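Local coordinates for putative lipoprotein (Parabacteroides distasonis, PDB 4FVS) that is of unknown function but, as a putative exported lipoprotein of the LolA/LolB-like clan, probably binds lipid, at residues A[5-10]-A[106-111]; A[97-102]-A[123-128]; A[137-142]-A[168-173]; A[157-162]-A[189-194]. All blocks are in the same frame, centred on the assembly; numbering follows the deposited sequence.

Interaction 1. Residues A[5-10]-A[106-111]; sequences TFFFPQ and PNPYAA
Phe-7 presents the outer edge of its ring to Asn-107, with CE2 and CZ straddling the side-chain base and CB of Asn-107 lying in the ring plane, 3.7 Å from Phe-7 CE2. Further out, Asn-107 OD1 also comes near that plane at the edge, 3.6 Å from Phe-7 CZ. The two flat groups are well turned from one another, ring and amide planes standing 67° apart. With CG anti to its carbonyl carbon (chi1 -65°), Phe-7 sends the ring across from the centre of an inverse gamma turn, and Tyr-187 packs on the ring edge-to-face while binding Pro-106 O through its hydroxyl. Asn-107 begins an Asx turn: its OD1, placed by CG anti to the backbone N, accepts from Tyr-109 N at 3.1 Å, the donor standing above the carbonyl plane. Proline suits the middle of this turn, since its ring fixes phi; Pro-108 CD also approaches Phe-7 CZ, at 4.3 Å. The amide nitrogen serves the other side. Asn-107 ND2 lies 2.8 Å from Thr-5 OG1, but the angle is too poor for a hydrogen bond. Thr-5 directly follows Cys-4 of the Cys-4 to Cys-70 disulfide. A water accepts from Asn-107 ND2 at 3.2 Å and, weakly, from Thr-5 N, bridging the two loops.

Interaction 2. Residues A[97-102]-A[123-128]; sequences DITENF and ASVKIY
Backbone hydrogen bonds join the strands first. Asp-97 and Tyr-128 form an antiparallel hydrogen-bonded pair, Asp-97 N reaching Tyr-128 O at 2.8 Å nearly along the C=O axis and Tyr-128 N answering to Asp-97 O. One step on, Ile-98 and Ile-127 make a non-hydrogen-bonded pair, and Thr-99 N then donates to Lys-126 O at 3.1 Å. Here a side chain takes over: Thr-99 OG1, set between backbone N and carbonyl carbon (chi1 53°), accepts from Lys-126 N at 2.8 Å, so threonine supplies an acceptor as the regular strand ends. Asp-97 OD1 likewise uses its anti lone pair to take Ile-98 N, which points away from 123-128. Among the other charges, Lys-126 bends at its last two torsions and meets Asp-138 in a salt bridge.

Beta-branched side chains, which suit extended strands, pack on one face: Ile-98 CG2 lies 3.7 Å from Val-125 CG2, and Ile-98 CD1 meets Ile-127 CD1 at 3.9 Å. On the face of Asp-97, the Tyr-128 ring, in the crowded chi1 position (63°), lies alongside Asp-97, giving an off-centre CH-pi contact from Asp-97 CB to the ring centroid at 4.2 Å. An alanine in place of Tyr-128 would probably lose this cover over Asp-97 and the touch on Thr-99 CG2. The whole is a short antiparallel ladder in which the short strand 96-98 pairs along the edge of 123-129.

Interaction 3. Residues A[137-142]-A[168-173]; sequences KDMAIK and IATRSP
From its CB the side chain of Met-139, present as selenomethionine, leaves with CG anti to the carbonyl carbon (chi1 -51°) and runs beside Thr-170, its cross-strand partner in a non-hydrogen-bonded pair. CG reaches Thr-170 CG2 at 4.0 Å. The chain stays extended to SE, then bends at the last torsion (chi3 72°), bringing the tip back over the neighbouring strand: CE sits 3.2 Å from Thr-170 OG1 and 3.6 Å from Ile-168 CD1. A long, unbranched chain suits this place, spanning two residues of one face. Ile-168 CD1 also touches Ile-141 CG1 at 4.1 Å. An alanine in place of Thr-170 would probably loosen the packing round the Met-139 tip, since OG1 and CG2 both go, and CG2 also meets Lys-137 CD.

The opposite face is polar at one end. Asp-138 and Arg-171 lie side by side, and Asp-138 OD2 comes to the edge of the guanidinium, 3.4 Å from NH1, a long salt bridge; OD1 of Asp-138 has its stronger partner in Lys-126. The small methyls of Ala-140 and Ala-169 only graze (CB to CB 4.5 Å), and Ala-169 CB lies beside the end of Lys-142. Ala-140 N donates to Ala-169 O at 2.9 Å, nearly straight (173°). The pairs alternate as in any antiparallel ladder; strands 132-154 and 157-171, consecutive in the chain, form a beta hairpin.

Interaction 4. Residues A[157-162]-A[189-194]; sequences GTFDCA and PNVGLV
Three first torsions set this contact: Phe-159 carries CG anti to its carbonyl carbon (chi1 -48°), while Val-191 and Val-194 both hold CG1 anti to the backbone N, which leaves each CG2 beside that nitrogen and turned to the opposite segment. Two valines thereby meet the ring from the same side, at different ends. Val-194 crosses it obliquely, CG1 lying 3.6 Å from Phe-159 CD1, and Val-191 crosses at about a right angle, CG2 coming to 3.8 Å from Phe-159 CE2. Cys-161, two residues along the strand and so on the same side as Phe-159, adds its sulfur: SG is 3.8 Å from Val-194 CG2, a methyl that also lies 4.0 Å from Phe-159 CG. A compact, weakly polar thiol fits well beside such methyls.

No hydrogen bond joins the two segments directly, because strand 179-188 runs between strands 157-171 and 192-200 in the antiparallel order of this fold, consistent with its LolA/LolB clan. The side chains meet where a classic beta bulge, Val-191 and Gly-192 facing Ser-188, is followed by a corner in the chain at Val-194. Gly-192 takes a positive phi that a residue without a side chain adopts easily. Leu-211 from strand 205-214 packs against both Phe-159 and Val-191, extending the apolar cluster.

At the more exposed margin, Pro-189 CD rests 3.7 Å from Asp-160 O, a carbonyl that also receives a hydrogen bond from the hydroxyl of Ser-188. Beyond it the side chain of Pro-189 reaches Thr-5 and Phe-7.

In the fold
The four contacts fall into two pairs, interaction 3 lying across the chain's centre from both 1 and 4, and interaction 2 from 4. Interactions 1 and 4 have centres about 10 Å apart and touch: Phe-6 O lies 2.7 Å from Asn-190 N, a probable hydrogen bond, and Tyr-109 OH probably bonds to Asp-160 O. Interactions 2 and 3, also about 10 Å between centres, are joined because strands 123-129 and 132-154 are neighbours, and Lys-126 NZ meets Asp-138 OD1 at 2.7 Å. Strand 157-171 runs between interactions 4 and 3, whose centres are about 27 Å apart, serving one at its start and the other at its end, while 97-102 leads on toward 106-111.

Interaction 1. Residues A[5-10]-A[106-111]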
loop_
_atom_site.group_PDB
_atom_site.type_symbol
_atom_site.label_atom_id
_atom_site.label_comp_id
_atom_site.label_asym_id
_atom_site.label_seq_id
_atom_site.Cartn_x
_atom_site.Cartn_y
_atom_site.Cartn_z
ATOM N N THR A 5 2.071 -14.081 10.690
ATOM C CA THR A 5 1.751 -12.710 11.098
ATOM C C THR A 5 1.054 -12.025 9.919
ATOM O O THR A 5 1.576 -12.034 8.798
ATOM C CB THR A 5 3.004 -11.969 11.553
ATOM O OG1 THR A 5 3.709 -12.770 12.494
ATOM C CG2 THR A 5 2.699 -10.623 12.164
ATOM N N PHE A 6 -0.152 -11.488 10.170
ATOM C CA PHE A 6 -0.997 -10.854 9.175
ATOM C C PHE A 6 -0.791 -9.336 9.217
ATOM O O PHE A 6 -1.197 -8.685 10.179
ATOM C CB PHE A 6 -2.458 -11.242 9.443
ATOM C CG PHE A 6 -3.330 -11.316 8.220
ATOM C CD1 PHE A 6 -3.399 -12.478 7.471
ATOM C CD2 PHE A 6 -4.121 -10.235 7.839
ATOM C CE1 PHE A 6 -4.221 -12.548 6.347
ATOM C CE2 PHE A 6 -4.940 -10.309 6.714
ATOM C CZ PHE A 6 -4.983 -11.463 5.977
ATOM N N PHE A 7 -0.144 -8.770 8.181
ATOM C CA PHE A 7 0.125 -7.337 8.131
ATOM C C PHE A 7 -1.036 -6.592 7.443
ATOM O O PHE A 7 -0.841 -5.906 6.437
ATOM C CB PHE A 7 1.468 -7.059 7.443
ATOM C CG PHE A 7 2.628 -7.618 8.228
ATOM C CD1 PHE A 7 3.041 -7.016 9.410
ATOM C CD2 PHE A 7 3.286 -8.765 7.801
ATOM C CE1 PHE A 7 4.102 -7.537 10.140
ATOM C CE2 PHE A 7 4.344 -9.288 8.539
ATOM C CZ PHE A 7 4.747 -8.665 9.705
ATOM N N PHE A 8 -2.244 -6.720 8.012
ATOM C CA PHE A 8 -3.470 -6.103 7.527
ATOM C C PHE A 8 -4.593 -6.367 8.515
ATOM O O PHE A 8 -4.537 -7.414 9.154
ATOM C CB PHE A 8 -3.811 -6.681 6.147
ATOM C CG PHE A 8 -4.775 -5.888 5.294
ATOM C CD1 PHE A 8 -4.375 -4.705 4.677
ATOM C CD2 PHE A 8 -6.061 -6.355 5.058
ATOM C CE1 PHE A 8 -5.258 -3.981 3.886
ATOM C CE2 PHE A 8 -6.937 -5.637 4.248
ATOM C CZ PHE A 8 -6.526 -4.458 3.661
ATOM N N PRO A 9 -5.629 -5.491 8.675
ATOM C CA PRO A 9 -6.719 -5.807 9.616
ATOM C C PRO A 9 -7.388 -7.126 9.241
ATOM O O PRO A 9 -7.522 -7.426 8.054
ATOM C CB PRO A 9 -7.661 -4.614 9.468
ATOM C CG PRO A 9 -6.802 -3.530 9.006
ATOM C CD PRO A 9 -5.869 -4.180 8.042
ATOM N N GLN A 10 -7.739 -7.941 10.234
ATOM C CA GLN A 10 -8.292 -9.261 9.965
ATOM C C GLN A 10 -9.601 -9.518 10.748
ATOM O O GLN A 10 -10.021 -10.676 10.857
ATOM C CB GLN A 10 -7.234 -10.340 10.303
ATOM C CG GLN A 10 -6.619 -10.206 11.707
ATOM C CD GLN A 10 -5.661 -11.306 12.084
ATOM O OE1 GLN A 10 -5.336 -12.214 11.315
ATOM N NE2 GLN A 10 -5.188 -11.253 13.308
ATOM N N PRO A 106 7.500 -9.331 4.163
ATOM C CA PRO A 106 8.245 -10.133 5.144
ATOM C C PRO A 106 7.979 -9.689 6.589
ATOM O O PRO A 106 7.660 -8.536 6.835
ATOM C CB PRO A 106 9.712 -9.896 4.753
ATOM C CG PRO A 106 9.670 -9.412 3.342
ATOM C CD PRO A 106 8.420 -8.576 3.291
ATOM N N ASN A 107 8.050 -10.635 7.526
ATOM C CA ASN A 107 7.852 -10.460 8.960
ATOM C C ASN A 107 9.217 -10.398 9.650
ATOM O O ASN A 107 9.885 -11.428 9.799
ATOM C CB ASN A 107 6.995 -11.607 9.518
ATOM C CG ASN A 107 6.801 -11.631 11.020
ATOM O OD1 ASN A 107 6.971 -10.625 11.731
ATOM N ND2 ASN A 107 6.379 -12.786 11.519
ATOM N N PRO A 108 9.640 -9.208 10.107
ATOM C CA PRO A 108 10.968 -9.094 10.732
ATOM C C PRO A 108 11.007 -9.555 12.184
ATOM O O PRO A 108 12.099 -9.631 12.777
ATOM C CB PRO A 108 11.254 -7.611 10.644
ATOM C CG PRO A 108 9.903 -6.993 10.717
ATOM C CD PRO A 108 8.968 -7.899 10.008
ATOM N N TYR A 109 9.832 -9.858 12.756
ATOM C CA TYR A 109 9.711 -10.280 14.158
ATOM C C TYR A 109 9.773 -11.797 14.293
ATOM O O TYR A 109 9.993 -12.300 15.391
ATOM C CB TYR A 109 8.416 -9.747 14.776
ATOM C CG TYR A 109 8.235 -8.259 14.564
ATOM C CD1 TYR A 109 8.957 -7.337 15.314
ATOM C CD2 TYR A 109 7.361 -7.768 13.591
ATOM C CE1 TYR A 109 8.791 -5.967 15.132
ATOM C CE2 TYR A 109 7.203 -6.398 13.386
ATOM C CZ TYR A 109 7.918 -5.502 14.166
ATOM O OH TYR A 109 7.786 -4.143 14.039
ATOM N N ALA A 110 9.626 -12.512 13.168
ATOM C CA ALA A 110 9.657 -13.969 13.062
ATOM C C ALA A 110 10.953 -14.548 13.551
ATOM O O ALA A 110 12.005 -13.891 13.512
ATOM C CB ALA A 110 9.447 -14.387 11.615
ATOM N N ALA A 111 10.880 -15.808 13.976
ATOM C CA ALA A 111 12.045 -16.542 14.442
ATOM C C ALA A 111 13.122 -16.549 13.368
ATOM O O ALA A 111 12.821 -16.725 12.182
ATOM C CB ALA A 111 11.655 -17.958 14.821
HETATM O O HOH W 1 5.030 -15.540 10.603
#

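Interaction 2. Residues A[97-102]-A[123-128]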
loop_
_atom_site.group_PDB
_atom_site.type_symbol
_atom_site.label_atom_id
_atom_site.label_comp_id
_atom_site.label_asym_id
_atom_site.label_seq_id
_atom_site.Cartn_x
_atom_site.Cartn_y
_atom_site.Cartn_z
ATOM N N ASP A 97 -8.485 1.739 -12.937
ATOM C CA ASP A 97 -8.237 0.466 -12.272
ATOM C C ASP A 97 -6.740 0.131 -12.337
ATOM O O ASP A 97 -5.986 0.774 -13.073
ATOM C CB ASP A 97 -9.093 -0.668 -12.870
ATOM C CG ASP A 97 -9.601 -1.662 -11.825
ATOM O OD1 ASP A 97 -8.916 -1.850 -10.788
ATOM O OD2 ASP A 97 -10.685 -2.243 -12.040
ATOM N N ILE A 98 -6.306 -0.825 -11.509
ATOM C CA ILE A 98 -4.923 -1.290 -11.464
ATOM C C ILE A 98 -4.956 -2.811 -11.565
ATOM O O ILE A 98 -5.844 -3.459 -11.001
ATOM C CB ILE A 98 -4.164 -0.771 -10.211
ATOM C CG1 ILE A 98 -4.063 0.776 -10.232
ATOM C CG2 ILE A 98 -2.776 -1.353 -10.136
ATOM C CD1 ILE A 98 -3.510 1.469 -8.984
ATOM N N THR A 99 -4.010 -3.377 -12.346
ATOM C CA THR A 99 -3.881 -4.823 -12.558
ATOM C C THR A 99 -3.515 -5.489 -11.237
ATOM O O THR A 99 -2.811 -4.907 -10.402
ATOM C CB THR A 99 -2.857 -5.125 -13.652
ATOM O OG1 THR A 99 -1.636 -4.465 -13.344
ATOM C CG2 THR A 99 -3.312 -4.692 -15.025
ATOM N N GLU A 100 -4.027 -6.703 -11.044
ATOM C CA GLU A 100 -3.797 -7.504 -9.856
ATOM C C GLU A 100 -2.394 -8.081 -9.876
ATOM O O GLU A 100 -1.979 -8.663 -10.871
ATOM C CB GLU A 100 -4.845 -8.627 -9.764
ATOM C CG GLU A 100 -4.651 -9.574 -8.591
ATOM C CD GLU A 100 -5.177 -10.972 -8.843
ATOM O OE1 GLU A 100 -6.366 -11.209 -8.527
ATOM O OE2 GLU A 100 -4.408 -11.826 -9.351
ATOM N N ASN A 101 -1.658 -7.880 -8.783
ATOM C CA ASN A 101 -0.324 -8.440 -8.554
ATOM C C ASN A 101 -0.135 -8.506 -7.048
ATOM O O ASN A 101 -0.153 -7.471 -6.391
ATOM C CB ASN A 101 0.803 -7.647 -9.278
ATOM C CG ASN A 101 2.133 -8.385 -9.469
ATOM O OD1 ASN A 101 2.513 -9.267 -8.703
ATOM N ND2 ASN A 101 2.892 -8.029 -10.498
ATOM N N PHE A 102 -0.093 -9.722 -6.487
ATOM C CA PHE A 102 0.084 -9.916 -5.044
ATOM C C PHE A 102 1.553 -10.016 -4.722
ATOM O O PHE A 102 2.270 -10.804 -5.336
ATOM C CB PHE A 102 -0.669 -11.152 -4.561
ATOM C CG PHE A 102 -2.179 -10.982 -4.514
ATOM C CD1 PHE A 102 -2.792 -10.337 -3.446
ATOM C CD2 PHE A 102 -2.989 -11.507 -5.510
ATOM C CE1 PHE A 102 -4.183 -10.216 -3.387
ATOM C CE2 PHE A 102 -4.379 -11.386 -5.444
ATOM C CZ PHE A 102 -4.965 -10.746 -4.387
ATOM N N ALA A 123 6.709 -5.865 -8.290
ATOM C CA ALA A 123 5.424 -5.538 -8.871
ATOM C C ALA A 123 5.613 -4.713 -10.130
ATOM O O ALA A 123 6.463 -3.831 -10.184
ATOM C CB ALA A 123 4.586 -4.773 -7.856
ATOM N N SER A 124 4.860 -5.024 -11.153
ATOM C CA SER A 124 4.808 -4.228 -12.370
ATOM C C SER A 124 3.383 -4.301 -12.826
ATOM O O SER A 124 2.939 -5.272 -13.464
ATOM C CB SER A 124 5.820 -4.648 -13.431
ATOM O OG SER A 124 5.750 -3.797 -14.570
ATOM N N VAL A 125 2.630 -3.319 -12.340
ATOM C CA VAL A 125 1.213 -3.225 -12.586
ATOM C C VAL A 125 0.940 -2.288 -13.767
ATOM O O VAL A 125 1.855 -1.747 -14.386
ATOM C CB VAL A 125 0.471 -2.770 -11.304
ATOM C CG1 VAL A 125 0.721 -3.752 -10.165
ATOM C CG2 VAL A 125 0.820 -1.331 -10.903
ATOM N N LYS A 126 -0.331 -2.149 -14.097
ATOM C CA LYS A 126 -0.765 -1.216 -15.096
ATOM C C LYS A 126 -1.965 -0.452 -14.555
ATOM O O LYS A 126 -2.944 -1.044 -14.082
ATOM C CB LYS A 126 -1.063 -1.900 -16.409
ATOM C CG LYS A 126 -0.826 -0.963 -17.573
ATOM C CD LYS A 126 -1.079 -1.592 -18.883
ATOM C CE LYS A 126 -0.119 -2.713 -19.170
ATOM N NZ LYS A 126 1.233 -2.304 -19.615
ATOM N N ILE A 127 -1.847 0.862 -14.534
ATOM C CA ILE A 127 -2.962 1.703 -14.112
ATOM C C ILE A 127 -3.627 2.184 -15.420
ATOM O O ILE A 127 -2.934 2.648 -16.327
ATOM C CB ILE A 127 -2.519 2.806 -13.138
ATOM C CG1 ILE A 127 -3.668 3.719 -12.759
ATOM C CG2 ILE A 127 -1.295 3.584 -13.626
ATOM C CD1 ILE A 127 -3.419 4.450 -11.438
ATOM N N TYR A 128 -4.928 1.932 -15.574
ATOM C CA TYR A 128 -5.637 2.204 -16.823
ATOM C C TYR A 128 -7.072 2.629 -16.586
ATOM O O TYR A 128 -7.602 2.407 -15.504
ATOM C CB TYR A 128 -5.630 0.915 -17.702
ATOM C CG TYR A 128 -6.351 -0.275 -17.086
ATOM C CD1 TYR A 128 -5.708 -1.118 -16.187
ATOM C CD2 TYR A 128 -7.683 -0.543 -17.388
ATOM C CE1 TYR A 128 -6.379 -2.182 -15.580
ATOM C CE2 TYR A 128 -8.365 -1.610 -16.796
ATOM C CZ TYR A 128 -7.710 -2.425 -15.884
ATOM O OH TYR A 128 -8.384 -3.481 -15.304
#

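Interaction 3. Residues A[137-142]-A[168-173]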
loop_
_atom_site.group_PDB
_atom_site.type_symbol
_atom_site.label_atom_id
_atom_site.label_comp_id
_atom_site.label_asym_id
_atom_site.label_seq_id
_atom_site.Cartn_x
_atom_site.Cartn_y
_atom_site.Cartn_z
ATOM N N LYS A 137 -0.806 3.511 -17.985
ATOM C CA LYS A 137 0.518 3.768 -17.432
ATOM C C LYS A 137 1.059 2.511 -16.831
ATOM O O LYS A 137 0.330 1.783 -16.150
ATOM C CB LYS A 137 0.499 4.869 -16.338
ATOM C CG LYS A 137 0.500 6.313 -16.789
ATOM C CD LYS A 137 0.526 7.230 -15.555
ATOM C CE LYS A 137 0.378 8.700 -15.881
ATOM N NZ LYS A 137 0.240 9.521 -14.645
ATOM N N ASP A 138 2.348 2.271 -17.037
ATOM C CA ASP A 138 3.091 1.187 -16.404
ATOM C C ASP A 138 3.717 1.694 -15.139
ATOM O O ASP A 138 4.271 2.793 -15.149
ATOM C CB ASP A 138 4.197 0.656 -17.329
ATOM C CG ASP A 138 3.775 -0.329 -18.368
ATOM O OD1 ASP A 138 3.193 -1.375 -17.989
ATOM O OD2 ASP A 138 4.147 -0.130 -19.543
HETATM N N MSE A 139 3.668 0.912 -14.062
HETATM C CA MSE A 139 4.345 1.296 -12.833
HETATM C C MSE A 139 5.073 0.104 -12.299
HETATM O O MSE A 139 4.449 -0.927 -12.034
HETATM C CB MSE A 139 3.384 1.879 -11.803
HETATM C CG MSE A 139 2.522 2.987 -12.389
HETATM SE SE MSE A 139 1.591 3.969 -11.088
HETATM C CE MSE A 139 3.048 4.919 -10.328
ATOM N N ALA A 140 6.407 0.212 -12.225
ATOM C CA ALA A 140 7.265 -0.858 -11.750
ATOM C C ALA A 140 7.767 -0.575 -10.337
ATOM O O ALA A 140 8.429 0.429 -10.103
ATOM C CB ALA A 140 8.432 -1.048 -12.699
ATOM N N ILE A 141 7.381 -1.430 -9.386
ATOM C CA ILE A 141 7.813 -1.376 -7.989
ATOM C C ILE A 141 8.863 -2.473 -7.857
ATOM O O ILE A 141 8.535 -3.655 -7.930
ATOM C CB ILE A 141 6.628 -1.500 -6.982
ATOM C CG1 ILE A 141 5.530 -0.446 -7.266
ATOM C CG2 ILE A 141 7.115 -1.407 -5.523
ATOM C CD1 ILE A 141 4.095 -1.007 -7.017
ATOM N N LYS A 142 10.128 -2.078 -7.722
ATOM C CA LYS A 142 11.243 -3.020 -7.720
ATOM C C LYS A 142 12.283 -2.643 -6.661
ATOM O O LYS A 142 12.123 -1.644 -5.972
ATOM C CB LYS A 142 11.890 -3.040 -9.139
ATOM C CG LYS A 142 12.268 -1.649 -9.664
ATOM C CD LYS A 142 12.484 -1.623 -11.152
ATOM C CE LYS A 142 12.651 -0.192 -11.627
ATOM N NZ LYS A 142 12.641 -0.086 -13.108
ATOM N N ILE A 168 10.541 2.990 -7.702
ATOM C CA ILE A 168 9.402 3.055 -8.624
ATOM C C ILE A 168 9.871 3.692 -9.938
ATOM O O ILE A 168 10.791 4.514 -9.962
ATOM C CB ILE A 168 8.140 3.778 -8.020
ATOM C CG1 ILE A 168 6.910 3.679 -8.953
ATOM C CG2 ILE A 168 8.405 5.226 -7.594
ATOM C CD1 ILE A 168 5.649 3.533 -8.249
ATOM N N ALA A 169 9.257 3.250 -11.029
ATOM C CA ALA A 169 9.466 3.749 -12.382
ATOM C C ALA A 169 8.122 3.770 -13.067
ATOM O O ALA A 169 7.430 2.761 -13.019
ATOM C CB ALA A 169 10.475 2.890 -13.123
ATOM N N THR A 170 7.700 4.935 -13.616
ATOM C CA THR A 170 6.390 5.139 -14.245
ATOM C C THR A 170 6.570 5.557 -15.720
ATOM O O THR A 170 7.130 6.622 -16.013
ATOM C CB THR A 170 5.569 6.167 -13.446
ATOM O OG1 THR A 170 5.596 5.825 -12.060
ATOM C CG2 THR A 170 4.128 6.278 -13.917
ATOM N N ARG A 171 6.074 4.682 -16.632
ATOM C CA ARG A 171 6.064 4.798 -18.094
ATOM C C ARG A 171 4.667 5.078 -18.607
ATOM O O ARG A 171 3.698 4.579 -18.042
ATOM C CB ARG A 171 6.581 3.523 -18.754
ATOM C CG ARG A 171 8.028 3.240 -18.464
ATOM C CD ARG A 171 8.449 1.909 -19.016
ATOM N NE ARG A 171 8.806 2.020 -20.423
ATOM C CZ ARG A 171 8.048 1.588 -21.425
ATOM N NH1 ARG A 171 6.876 1.004 -21.179
ATOM N NH2 ARG A 171 8.455 1.728 -22.679
ATOM N N SER A 172 4.564 5.867 -19.684
ATOM C CA SER A 172 3.288 6.250 -20.271
ATOM C C SER A 172 3.425 6.468 -21.774
ATOM O O SER A 172 4.441 7.030 -22.204
ATOM C CB SER A 172 2.753 7.512 -19.610
ATOM O OG SER A 172 1.496 7.864 -20.163
ATOM N N PRO A 173 2.406 6.057 -22.587
ATOM C CA PRO A 173 2.499 6.267 -24.038
ATOM C C PRO A 173 2.617 7.744 -24.399
ATOM O O PRO A 173 3.271 8.062 -25.398
ATOM C CB PRO A 173 1.196 5.657 -24.578
ATOM C CG PRO A 173 0.288 5.563 -23.442
ATOM C CD PRO A 173 1.154 5.356 -22.239
#

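Interaction 4. Residues A[157-162]-A[189-194]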
loop_
_atom_site.group_PDB
_atom_site.type_symbol
_atom_site.label_atom_id
_atom_site.label_comp_id
_atom_site.label_asym_id
_atom_site.label_seq_id
_atom_site.Cartn_x
_atom_site.Cartn_y
_atom_site.Cartn_z
ATOM N N GLY A 157 -2.616 5.814 17.089
ATOM C CA GLY A 157 -1.888 5.212 18.199
ATOM C C GLY A 157 -0.420 5.018 17.908
ATOM O O GLY A 157 0.121 5.662 17.002
ATOM N N THR A 158 0.235 4.124 18.680
ATOM C CA THR A 158 1.666 3.804 18.520
ATOM C C THR A 158 1.785 2.330 18.082
ATOM O O THR A 158 1.132 1.449 18.654
ATOM C CB THR A 158 2.430 4.140 19.796
ATOM O OG1 THR A 158 2.213 5.529 20.073
ATOM C CG2 THR A 158 3.923 3.872 19.677
ATOM N N PHE A 159 2.580 2.087 17.020
ATOM C CA PHE A 159 2.706 0.766 16.418
ATOM C C PHE A 159 4.151 0.368 16.138
ATOM O O PHE A 159 4.935 1.211 15.677
ATOM C CB PHE A 159 1.934 0.730 15.077
ATOM C CG PHE A 159 0.524 1.286 15.097
ATOM C CD1 PHE A 159 0.291 2.646 14.907
ATOM C CD2 PHE A 159 -0.570 0.450 15.314
ATOM C CE1 PHE A 159 -1.005 3.163 14.965
ATOM C CE2 PHE A 159 -1.873 0.968 15.358
ATOM C CZ PHE A 159 -2.079 2.321 15.180
ATOM N N ASP A 160 4.496 -0.920 16.410
ATOM C CA ASP A 160 5.832 -1.441 16.090
ATOM C C ASP A 160 5.768 -1.849 14.647
ATOM O O ASP A 160 4.928 -2.665 14.270
ATOM C CB ASP A 160 6.289 -2.582 17.026
ATOM C CG ASP A 160 7.805 -2.816 17.109
ATOM O OD1 ASP A 160 8.578 -1.826 17.013
ATOM O OD2 ASP A 160 8.209 -3.953 17.409
ATOM N N CYS A 161 6.552 -1.181 13.802
ATOM C CA CYS A 161 6.517 -1.384 12.361
ATOM C C CYS A 161 7.803 -1.943 11.819
ATOM O O CYS A 161 8.839 -1.931 12.474
ATOM C CB CYS A 161 6.215 -0.058 11.668
ATOM S SG CYS A 161 4.714 0.753 12.231
ATOM N N ALA A 162 7.718 -2.355 10.568
ATOM C CA ALA A 162 8.775 -2.733 9.678
ATOM C C ALA A 162 8.847 -1.660 8.632
ATOM O O ALA A 162 7.802 -1.248 8.124
ATOM C CB ALA A 162 8.478 -4.087 9.068
ATOM N N PRO A 189 1.727 -5.414 12.394
ATOM C CA PRO A 189 0.808 -6.560 12.429
ATOM C C PRO A 189 -0.630 -6.173 12.762
ATOM O O PRO A 189 -0.859 -5.309 13.615
ATOM C CB PRO A 189 1.382 -7.422 13.548
ATOM C CG PRO A 189 2.806 -7.049 13.624
ATOM C CD PRO A 189 2.819 -5.592 13.377
ATOM N N ASN A 190 -1.588 -6.797 12.040
ATOM C CA ASN A 190 -3.052 -6.672 12.147
ATOM C C ASN A 190 -3.530 -5.229 11.900
ATOM O O ASN A 190 -4.654 -4.880 12.265
ATOM C CB ASN A 190 -3.527 -7.174 13.521
ATOM C CG ASN A 190 -3.034 -8.554 13.851
ATOM O OD1 ASN A 190 -3.154 -9.494 13.057
ATOM N ND2 ASN A 190 -2.454 -8.696 15.028
ATOM N N VAL A 191 -2.686 -4.415 11.251
ATOM C CA VAL A 191 -2.955 -3.010 10.925
ATOM C C VAL A 191 -2.641 -2.745 9.442
ATOM O O VAL A 191 -3.419 -2.077 8.748
ATOM C CB VAL A 191 -2.153 -2.058 11.852
ATOM C CG1 VAL A 191 -2.215 -0.618 11.365
ATOM C CG2 VAL A 191 -2.642 -2.153 13.292
ATOM N N GLY A 192 -1.494 -3.267 8.985
ATOM C CA GLY A 192 -1.006 -3.026 7.642
ATOM C C GLY A 192 -0.233 -1.732 7.630
ATOM O O GLY A 192 0.514 -1.479 8.569
ATOM N N LEU A 193 -0.436 -0.892 6.603
ATOM C CA LEU A 193 0.251 0.394 6.462
ATOM C C LEU A 193 -0.142 1.376 7.570
ATOM O O LEU A 193 -1.328 1.656 7.730
ATOM C CB LEU A 193 -0.017 1.043 5.077
ATOM C CG LEU A 193 0.507 0.317 3.870
ATOM C CD1 LEU A 193 0.067 0.974 2.602
ATOM C CD2 LEU A 193 2.028 0.198 3.900
ATOM N N VAL A 194 0.872 1.917 8.280
ATOM C CA VAL A 194 0.784 2.908 9.362
ATOM C C VAL A 194 1.242 4.286 8.809
ATOM O O VAL A 194 0.574 5.318 9.030
ATOM C CB VAL A 194 1.618 2.464 10.600
ATOM C CG1 VAL A 194 1.670 3.542 11.671
ATOM C CG2 VAL A 194 1.074 1.161 11.177
#